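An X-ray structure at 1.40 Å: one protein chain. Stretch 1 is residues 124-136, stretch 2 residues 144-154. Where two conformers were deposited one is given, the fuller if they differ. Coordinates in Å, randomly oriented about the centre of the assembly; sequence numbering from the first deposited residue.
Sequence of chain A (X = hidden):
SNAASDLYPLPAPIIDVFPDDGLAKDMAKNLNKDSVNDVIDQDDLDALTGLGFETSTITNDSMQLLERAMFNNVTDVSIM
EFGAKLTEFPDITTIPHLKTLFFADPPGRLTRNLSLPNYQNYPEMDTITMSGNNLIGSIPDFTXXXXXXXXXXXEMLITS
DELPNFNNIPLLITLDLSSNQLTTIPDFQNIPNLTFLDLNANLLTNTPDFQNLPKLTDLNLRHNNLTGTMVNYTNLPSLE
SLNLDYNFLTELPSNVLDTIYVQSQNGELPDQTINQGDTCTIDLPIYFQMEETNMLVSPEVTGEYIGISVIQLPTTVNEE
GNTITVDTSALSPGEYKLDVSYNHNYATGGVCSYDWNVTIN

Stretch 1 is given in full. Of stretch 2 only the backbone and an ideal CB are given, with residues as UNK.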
# COMPACT_ATOMS: atom_id res chain seq x y z
N GLU A 124 24.44 -3.56 5.28
CA GLU A 124 24.02 -2.31 5.89
C GLU A 124 22.78 -1.71 5.24
O GLU A 124 22.40 -0.60 5.56
CB GLU A 124 25.18 -1.30 5.89
CG GLU A 124 26.40 -1.85 6.64
CD GLU A 124 27.66 -1.03 6.54
OE1 GLU A 124 27.63 0.09 6.05
OE2 GLU A 124 28.71 -1.52 6.96
N MSE A 125 22.11 -2.45 4.36
CA MSE A 125 20.90 -1.88 3.73
C MSE A 125 19.89 -1.43 4.75
O MSE A 125 19.53 -2.17 5.66
CB MSE A 125 20.25 -2.90 2.81
CG MSE A 125 19.21 -2.25 1.87
SE MSE A 125 20.00 -1.28 0.37
CE MSE A 125 20.29 -2.83 -0.79
N ASP A 126 19.40 -0.20 4.55
CA ASP A 126 18.39 0.43 5.43
C ASP A 126 17.03 0.58 4.75
O ASP A 126 15.99 0.35 5.38
CB ASP A 126 18.94 1.81 5.89
CG ASP A 126 17.98 2.56 6.75
OD1 ASP A 126 17.10 3.25 6.18
OD2 ASP A 126 18.12 2.50 7.99
N THR A 127 17.03 0.99 3.48
CA THR A 127 15.79 1.29 2.75
C THR A 127 15.87 0.79 1.33
O THR A 127 16.86 1.05 0.63
CB THR A 127 15.50 2.81 2.73
OG1 THR A 127 15.33 3.29 4.08
CG2 THR A 127 14.26 3.15 1.94
N ILE A 128 14.80 0.12 0.90
CA ILE A 128 14.62 -0.33 -0.49
C ILE A 128 13.30 0.22 -1.01
O ILE A 128 12.28 0.08 -0.35
CB ILE A 128 14.64 -1.85 -0.62
CG1 ILE A 128 16.01 -2.43 -0.18
CG2 ILE A 128 14.28 -2.25 -2.05
CD1 ILE A 128 16.04 -3.93 -0.17
N THR A 129 13.33 0.86 -2.18
CA THR A 129 12.14 1.40 -2.85
C THR A 129 12.07 0.90 -4.28
O THR A 129 13.01 1.11 -5.05
CB THR A 129 12.16 2.93 -2.91
OG1 THR A 129 12.27 3.47 -1.60
CG2 THR A 129 10.89 3.49 -3.56
N MSE A 130 10.96 0.24 -4.62
CA MSE A 130 10.77 -0.30 -5.99
C MSE A 130 9.37 -0.03 -6.49
O MSE A 130 8.98 -0.54 -7.55
CB MSE A 130 11.01 -1.79 -5.98
CG MSE A 130 12.46 -2.15 -5.61
SE MSE A 130 12.73 -4.07 -5.37
CE MSE A 130 12.92 -4.43 -7.17
N SER A 131 8.63 0.79 -5.77
CA SER A 131 7.22 1.09 -6.10
C SER A 131 6.98 1.47 -7.56
O SER A 131 7.71 2.25 -8.16
CB SER A 131 6.73 2.21 -5.23
OG SER A 131 6.86 1.86 -3.86
N GLY A 132 5.89 0.91 -8.10
CA GLY A 132 5.42 1.22 -9.48
C GLY A 132 5.86 0.22 -10.52
O GLY A 132 5.43 0.29 -11.65
N ASN A 133 6.72 -0.70 -10.14
CA ASN A 133 7.28 -1.70 -11.04
C ASN A 133 6.71 -3.08 -10.73
O ASN A 133 6.52 -3.43 -9.56
CB ASN A 133 8.79 -1.64 -10.90
CG ASN A 133 9.34 -0.27 -11.26
OD1 ASN A 133 9.26 0.14 -12.40
ND2 ASN A 133 9.85 0.47 -10.28
N ASN A 134 6.39 -3.82 -11.77
CA ASN A 134 5.80 -5.14 -11.57
C ASN A 134 6.85 -6.09 -10.99
O ASN A 134 7.89 -6.35 -11.61
CB ASN A 134 5.34 -5.69 -12.93
CG ASN A 134 4.81 -7.10 -12.82
OD1 ASN A 134 4.02 -7.38 -11.96
ND2 ASN A 134 5.33 -7.99 -13.64
N LEU A 135 6.59 -6.65 -9.82
CA LEU A 135 7.53 -7.58 -9.21
C LEU A 135 7.57 -8.90 -10.00
O LEU A 135 6.53 -9.46 -10.34
CB LEU A 135 7.17 -7.86 -7.75
CG LEU A 135 8.15 -8.74 -6.99
CD1 LEU A 135 9.40 -7.97 -6.72
CD2 LEU A 135 7.54 -9.24 -5.70
N ILE A 136 8.78 -9.38 -10.30
CA ILE A 136 8.99 -10.69 -10.88
C ILE A 136 9.20 -11.66 -9.72
O ILE A 136 10.11 -11.47 -8.92
CB ILE A 136 10.24 -10.68 -11.75
CG1 ILE A 136 10.13 -9.68 -12.88
CG2 ILE A 136 10.47 -12.08 -12.33
CD1 ILE A 136 11.45 -9.43 -13.56
N UNK A 144 19.97 -11.61 4.50
CA UNK A 144 21.27 -10.87 4.48
C UNK A 144 21.21 -9.39 4.79
O UNK A 144 22.22 -8.67 4.61
CB UNK A 144 21.91 -11.02 3.10
N UNK A 145 20.06 -8.89 5.25
CA UNK A 145 19.90 -7.45 5.51
C UNK A 145 19.32 -7.25 6.87
O UNK A 145 18.18 -6.79 7.04
CB UNK A 145 19.01 -6.78 4.46
N UNK A 146 20.13 -7.49 7.89
CA UNK A 146 19.63 -7.45 9.26
C UNK A 146 19.23 -6.06 9.74
O UNK A 146 18.49 -5.95 10.74
CB UNK A 146 20.69 -8.02 10.20
N UNK A 147 19.69 -5.01 9.06
CA UNK A 147 19.44 -3.65 9.49
C UNK A 147 18.32 -2.98 8.68
O UNK A 147 18.10 -1.78 8.80
CB UNK A 147 20.73 -2.83 9.38
N UNK A 148 17.60 -3.75 7.87
CA UNK A 148 16.55 -3.16 7.04
C UNK A 148 15.47 -2.48 7.89
O UNK A 148 14.96 -3.08 8.84
CB UNK A 148 15.92 -4.23 6.15
N UNK A 149 15.14 -1.24 7.56
CA UNK A 149 14.16 -0.44 8.31
C UNK A 149 12.95 0.03 7.51
O UNK A 149 11.87 0.24 8.10
CB UNK A 149 14.86 0.79 8.89
N UNK A 150 13.09 0.18 6.19
CA UNK A 150 11.99 0.67 5.37
C UNK A 150 11.91 -0.10 4.08
O UNK A 150 12.93 -0.28 3.39
CB UNK A 150 12.15 2.16 5.08
N UNK A 151 10.70 -0.49 3.71
CA UNK A 151 10.47 -1.25 2.50
C UNK A 151 9.26 -0.65 1.76
O UNK A 151 8.13 -0.74 2.26
CB UNK A 151 10.25 -2.73 2.82
N UNK A 152 9.52 -0.03 0.61
CA UNK A 152 8.49 0.64 -0.21
C UNK A 152 8.25 -0.21 -1.44
O UNK A 152 9.09 -0.23 -2.37
CB UNK A 152 8.91 2.06 -0.60
N UNK A 153 7.08 -0.87 -1.49
CA UNK A 153 6.75 -1.84 -2.53
C UNK A 153 5.31 -1.64 -2.97
O UNK A 153 4.54 -2.59 -3.08
CB UNK A 153 6.97 -3.27 -2.04
N UNK A 154 4.94 -0.40 -3.23
CA UNK A 154 3.57 -0.05 -3.66
C UNK A 154 3.40 -0.26 -5.15
O UNK A 154 4.34 0.00 -5.92
CB UNK A 154 3.24 1.40 -3.30

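Position 144 has phi/psi of -119/11 and lies out of reach of stretch 1. Its ideal CB has no atom of that stretch within 5.5 Å, so almost any residue would suit; the deposited one is G144.

At 145 the CA-to-CB bond runs sideways, yet the ideal CB sits 4.4 Å from M125 CB, and the side chain of I128 lies further along the same side. A long, flexible apolar chain would fit, as would leucine. The residue is M145, a selenomethionine, whose SE reaches M125 CB at 3.6 Å and I128 CD1 at 3.9 Å.

Position 146 is the second residue of a type I turn that runs from 145 to 148. Its phi of -68° suits proline, though polar residues would serve equally, since no atom of stretch 1 lies near its ideal CB. It is P146.

At 147 CB points toward stretch 1, 4.0 Å from M125 O, so a small side chain is the simplest choice. A147 meets this, and its carbonyl shares a water with D126: the water donates to A147 O and to D126 OD2, each at 2.7 Å.

The CB of 148 starts sideways, 4.2 Å from M125 O, with the apolar chains of M125 and I128 ahead. A branched or long aliphatic would suit. L148 turns its end nearer: CD1 lies 3.9 Å from M125 CG and 4.1 Å from I128 CG1.

At 149 the ideal CB is 3.7 Å from D126 O and the nearby carboxylate favours a basic or polar chain. K149 is extended (chi2 to chi4 all t) and its end leads away; its CD passes 3.5 Å from D126 OD2. The firm link is main-chain, K149 N to D126 O at 2.8 Å.

Position 150 begins the strand, parallel to 127-129. D126 O also accepts from its N, at 3.0 Å. CB emerges on the face of T127 and T129, 3.5 Å from T127 OG1, which invites a polar side chain or a small one. In the conformer given, Q150 places OE1 2.9 Å from T127 OG1. That hydroxyl also has D126 OD1 at 2.7 Å, so which acceptor takes its proton is open.

At 151 CB shares the face of I128, calling for an aliphatic residue. L151 answers with CD1 4.0 Å from I128 CB.

Position 152 returns to the threonine face, its CB 3.8 Å from T129 OG1; a beta-branched or aromatic residue would suit. Y152 lays its ring edge by T127 CG2, 3.9 Å from CE2. Its backbone N and O both pair with stretch 1, straddling T129: Y152 N donates to I128 O at 2.9 Å, and Y152 O accepts from M130 N at 3.0 Å.

At 153 CB points away, but a long chain could curl back to M130 and L135. M153, a selenomethionine, does so: SE lies 3.9 Å from M130 CB, CE 4.3 Å from L135 CD1.

Finally, at 154 CB lies 3.7 Å from S131 OG, so a small or polar residue fits. S154 N donates to S131 OG at 3.0 Å, and S154 O accepts from G132 N at 2.8 Å.

Stretch 2 144-154: GMPALKQLYMS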
# COMPACT_ATOMS: atom_id res chain seq x y z
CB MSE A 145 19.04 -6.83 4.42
CG MSE A 145 19.78 -6.83 3.07
SE MSE A 145 18.82 -5.94 1.60
CE MSE A 145 17.36 -7.22 1.43
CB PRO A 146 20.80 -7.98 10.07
CG PRO A 146 22.01 -7.66 9.28
CD PRO A 146 21.56 -7.87 7.84
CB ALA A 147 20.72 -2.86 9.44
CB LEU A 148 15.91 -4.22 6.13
CG LEU A 148 15.08 -3.69 4.95
CD1 LEU A 148 16.00 -3.06 3.92
CD2 LEU A 148 14.29 -4.82 4.32
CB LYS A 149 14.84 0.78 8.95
CG LYS A 149 15.69 0.37 10.14
CD LYS A 149 16.34 1.56 10.83
CE LYS A 149 17.18 1.09 11.99
NZ LYS A 149 17.85 2.20 12.71
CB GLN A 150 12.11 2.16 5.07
CG GLN A 150 12.35 3.03 6.28
CD GLN A 150 12.35 4.50 5.91
OE1 GLN A 150 13.15 4.95 5.09
NE2 GLN A 150 11.43 5.25 6.48
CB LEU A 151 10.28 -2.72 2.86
CG LEU A 151 10.18 -3.72 1.74
CD1 LEU A 151 11.37 -3.65 0.79
CD2 LEU A 151 10.04 -5.11 2.34
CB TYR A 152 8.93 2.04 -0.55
CG TYR A 152 9.06 2.94 0.66
CD1 TYR A 152 7.95 3.55 1.23
CD2 TYR A 152 10.32 3.21 1.24
CE1 TYR A 152 8.09 4.36 2.34
CE2 TYR A 152 10.44 4.03 2.33
CZ TYR A 152 9.33 4.59 2.88
OH TYR A 152 9.49 5.41 4.02
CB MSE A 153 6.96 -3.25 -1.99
CG MSE A 153 8.35 -3.50 -1.40
SE MSE A 153 9.78 -3.62 -2.75
CE MSE A 153 9.41 -5.47 -3.25
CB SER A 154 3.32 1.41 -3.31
OG SER A 154 2.04 1.81 -3.76
O HOH W 1 19.58 0.47 9.11
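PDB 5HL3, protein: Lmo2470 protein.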